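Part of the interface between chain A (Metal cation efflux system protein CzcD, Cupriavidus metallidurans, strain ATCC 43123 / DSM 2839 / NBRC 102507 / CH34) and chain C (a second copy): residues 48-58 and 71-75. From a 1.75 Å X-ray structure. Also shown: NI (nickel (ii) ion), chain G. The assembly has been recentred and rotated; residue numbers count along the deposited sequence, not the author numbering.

Chain A 48-58: PEMEVLPELKQ
Chain C 71-75: IQFEL

Chain A contributes a short helix, 48-51, and a second helix that starts at L53(A) and runs on past Q58(A). V52(A) breaks the two, with phi/psi of -131/-47, and sits at the N-cap position of the second. The O atom of P48(A) accepts from N of V52(A) at 3.1 Å and from N of L53(A) at 2.7 Å, which ties the turn together. Chain C contributes a strand segment. I71(C), Q72(C) and F73(C) are extended (phi -119 to -101, psi 119 to 136), and E74(C) is at -156/174. L75(C) carries the C-terminal carboxylate with phi 92. The axes of helix 53-58 and the strand come within 11.2 Å, and their N-to-C directions differ by 113°. In register, E49(A) faces E74(C), with 6.2 Å between their CA atoms. Together the stretches bury 298 Å².

E49(A) covers the most surface, 61 Å². Its CB points toward chain C, and chi1 and chi2 are both t, so the carboxylate reaches the strand backbone. OE2 of E49(A) lies 3.3 Å from C of F73(C) and 3.0 Å from N of E74(C). The angle at that amide is poor, so this is a close polar contact and not a hydrogen bond. OE2 is satisfied elsewhere in the structure.

L53(A), one helical turn before K57(A), is buried and also points toward the strand. With chi1 t and chi2 p, its CD2 packs 3.4 Å from O of F73(C). Both methyls lie against Q72(C): CD1 of L53(A) is 3.9 Å from CD of Q72(C), and CD2 is 3.9 Å from CG of Q72(C). A branched, apolar side chain suits this enclosed place, since it fills space and asks for no polar partner.

E74(C), 41 Å², is the polar hub. Its CB points sideways, with chi1 p and chi2 t. NZ of K57(A) donates to OE2 of E74(C) at 3.0 Å, a hydrogen bond within a salt bridge. K57(A) reaches it with chi1 m and the rest of the chain t, nearly fully extended. On the way, CE of K57(A) passes 3.3 Å from NE2 of Q72(C). That NE2 also donates to OE2 of E74(C), at 2.9 Å; Q72(C) has chi1 and chi2 t. Water 1 donates to the same OE2 at 2.7 Å.

The other oxygen, OE1 of E74(C), binds NI at 2.1 Å. Waters 1, 2 and 3 and two atoms elsewhere in the structure also bind the metal. One carboxylate thus serves both the nickel site and the lysine of the other chain.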

# COMPACT_ATOMS: atom_id res chain seq x y z
N PRO A 48 -7.66 6.60 6.79
CA PRO A 48 -6.75 7.09 5.75
C PRO A 48 -7.19 6.63 4.36
O PRO A 48 -6.84 7.29 3.42
CB PRO A 48 -5.37 6.51 6.10
CG PRO A 48 -5.75 5.25 6.92
CD PRO A 48 -7.02 5.61 7.67
N GLU A 49 -8.01 5.58 4.27
CA GLU A 49 -8.48 5.08 2.96
C GLU A 49 -9.27 6.20 2.24
O GLU A 49 -9.06 6.43 1.02
CB GLU A 49 -9.30 3.81 3.16
CG GLU A 49 -9.75 3.21 1.84
CD GLU A 49 -10.39 1.82 1.95
OE1 GLU A 49 -10.82 1.48 3.02
OE2 GLU A 49 -10.41 1.06 0.91
N MET A 50 -10.08 6.94 3.03
CA MET A 50 -10.98 8.03 2.58
C MET A 50 -10.27 9.38 2.68
O MET A 50 -10.57 10.27 1.83
CB MET A 50 -12.22 8.13 3.49
CG MET A 50 -13.08 6.93 3.54
SD MET A 50 -13.93 6.76 1.95
CE MET A 50 -12.97 5.38 1.33
N GLU A 51 -9.47 9.58 3.73
CA GLU A 51 -9.10 10.93 4.24
C GLU A 51 -7.63 11.31 4.02
O GLU A 51 -7.29 12.50 4.31
CB GLU A 51 -9.49 11.00 5.71
CG GLU A 51 -10.98 10.78 5.95
CD GLU A 51 -11.47 11.16 7.34
OE1 GLU A 51 -11.29 10.37 8.26
OE2 GLU A 51 -12.08 12.28 7.50
N VAL A 52 -6.78 10.36 3.60
CA VAL A 52 -5.33 10.56 3.38
C VAL A 52 -4.95 10.00 2.00
O VAL A 52 -4.20 10.67 1.30
CB VAL A 52 -4.52 9.92 4.51
CG1 VAL A 52 -3.05 10.20 4.30
CG2 VAL A 52 -4.94 10.48 5.87
N LEU A 53 -5.39 8.78 1.65
CA LEU A 53 -4.89 8.13 0.39
C LEU A 53 -5.12 9.01 -0.83
O LEU A 53 -4.23 9.17 -1.67
CB LEU A 53 -5.51 6.75 0.25
CG LEU A 53 -5.10 5.94 -0.98
CD1 LEU A 53 -3.58 5.77 -1.03
CD2 LEU A 53 -5.74 4.59 -0.95
N PRO A 54 -6.32 9.61 -1.03
CA PRO A 54 -6.56 10.40 -2.23
C PRO A 54 -5.63 11.62 -2.29
O PRO A 54 -5.14 11.93 -3.38
CB PRO A 54 -8.04 10.83 -2.12
CG PRO A 54 -8.64 9.89 -1.12
CD PRO A 54 -7.51 9.49 -0.18
N GLU A 55 -5.36 12.25 -1.13
CA GLU A 55 -4.45 13.42 -1.04
C GLU A 55 -3.01 13.01 -1.35
O GLU A 55 -2.33 13.74 -2.08
CB GLU A 55 -4.54 14.08 0.33
CG GLU A 55 -5.90 14.69 0.59
CD GLU A 55 -7.08 13.82 1.01
OE1 GLU A 55 -6.96 12.56 1.09
OE2 GLU A 55 -8.17 14.44 1.26
N LEU A 56 -2.54 11.87 -0.82
CA LEU A 56 -1.17 11.40 -1.16
C LEU A 56 -1.09 11.07 -2.66
O LEU A 56 -0.08 11.41 -3.25
CB LEU A 56 -0.79 10.20 -0.31
CG LEU A 56 -0.56 10.48 1.18
CD1 LEU A 56 -0.37 9.18 1.94
CD2 LEU A 56 0.67 11.34 1.37
N LYS A 57 -2.06 10.38 -3.22
CA LYS A 57 -2.06 10.04 -4.67
C LYS A 57 -1.96 11.35 -5.47
O LYS A 57 -1.13 11.42 -6.38
CB LYS A 57 -3.30 9.23 -5.07
CG LYS A 57 -3.32 7.77 -4.61
CD LYS A 57 -4.69 7.15 -4.81
CE LYS A 57 -4.77 5.65 -4.63
NZ LYS A 57 -6.15 5.14 -4.86
N GLN A 58 -2.79 12.34 -5.15
CA GLN A 58 -2.89 13.63 -5.89
C GLN A 58 -1.55 14.36 -5.82
O GLN A 58 -1.00 14.75 -6.87
CB GLN A 58 -4.07 14.44 -5.33
CG GLN A 58 -4.22 15.86 -5.89
CD GLN A 58 -5.24 16.67 -5.12
OE1 GLN A 58 -5.29 16.70 -3.88
NE2 GLN A 58 -6.08 17.39 -5.86
N ILE C 71 0.59 -3.32 1.15
CA ILE C 71 -0.82 -3.54 0.75
C ILE C 71 -1.59 -2.23 0.86
O ILE C 71 -1.74 -1.67 1.99
CB ILE C 71 -1.44 -4.63 1.64
CG1 ILE C 71 -0.75 -5.99 1.50
CG2 ILE C 71 -2.92 -4.73 1.38
CD1 ILE C 71 -1.02 -6.94 2.65
N GLN C 72 -2.13 -1.77 -0.27
CA GLN C 72 -2.95 -0.55 -0.34
C GLN C 72 -4.41 -0.97 -0.44
O GLN C 72 -4.74 -1.79 -1.34
CB GLN C 72 -2.54 0.28 -1.54
CG GLN C 72 -3.40 1.51 -1.75
CD GLN C 72 -2.80 2.37 -2.83
OE1 GLN C 72 -1.65 2.80 -2.72
NE2 GLN C 72 -3.58 2.64 -3.86
N PHE C 73 -5.26 -0.42 0.41
CA PHE C 73 -6.72 -0.69 0.39
C PHE C 73 -7.41 0.49 -0.28
O PHE C 73 -7.04 1.65 0.01
CB PHE C 73 -7.30 -0.87 1.78
CG PHE C 73 -6.77 -2.10 2.46
CD1 PHE C 73 -7.17 -3.37 2.05
CD2 PHE C 73 -5.88 -1.98 3.50
CE1 PHE C 73 -6.68 -4.51 2.67
CE2 PHE C 73 -5.42 -3.12 4.15
CZ PHE C 73 -5.79 -4.38 3.71
N GLU C 74 -8.35 0.24 -1.17
CA GLU C 74 -8.93 1.37 -1.93
C GLU C 74 -10.32 0.98 -2.41
O GLU C 74 -10.73 -0.15 -2.10
CB GLU C 74 -8.04 1.82 -3.08
CG GLU C 74 -7.76 0.72 -4.08
CD GLU C 74 -6.79 1.08 -5.19
OE1 GLU C 74 -6.78 0.37 -6.20
OE2 GLU C 74 -6.11 2.12 -5.08
N LEU C 75 -10.96 2.00 -2.99
CA LEU C 75 -12.22 2.08 -3.79
C LEU C 75 -13.37 2.36 -2.84
O LEU C 75 -13.78 3.51 -2.66
CB LEU C 75 -12.42 0.83 -4.65
CG LEU C 75 -11.32 0.55 -5.67
CD1 LEU C 75 -11.86 -0.25 -6.84
CD2 LEU C 75 -10.65 1.83 -6.17
OXT LEU C 75 -13.89 1.44 -2.21
NI NI G . -5.32 0.49 -7.67
O HOH W 1 -4.96 2.40 -7.49
O HOH W 2 -4.45 0.42 -9.31
O HOH W 3 -6.95 1.18 -8.81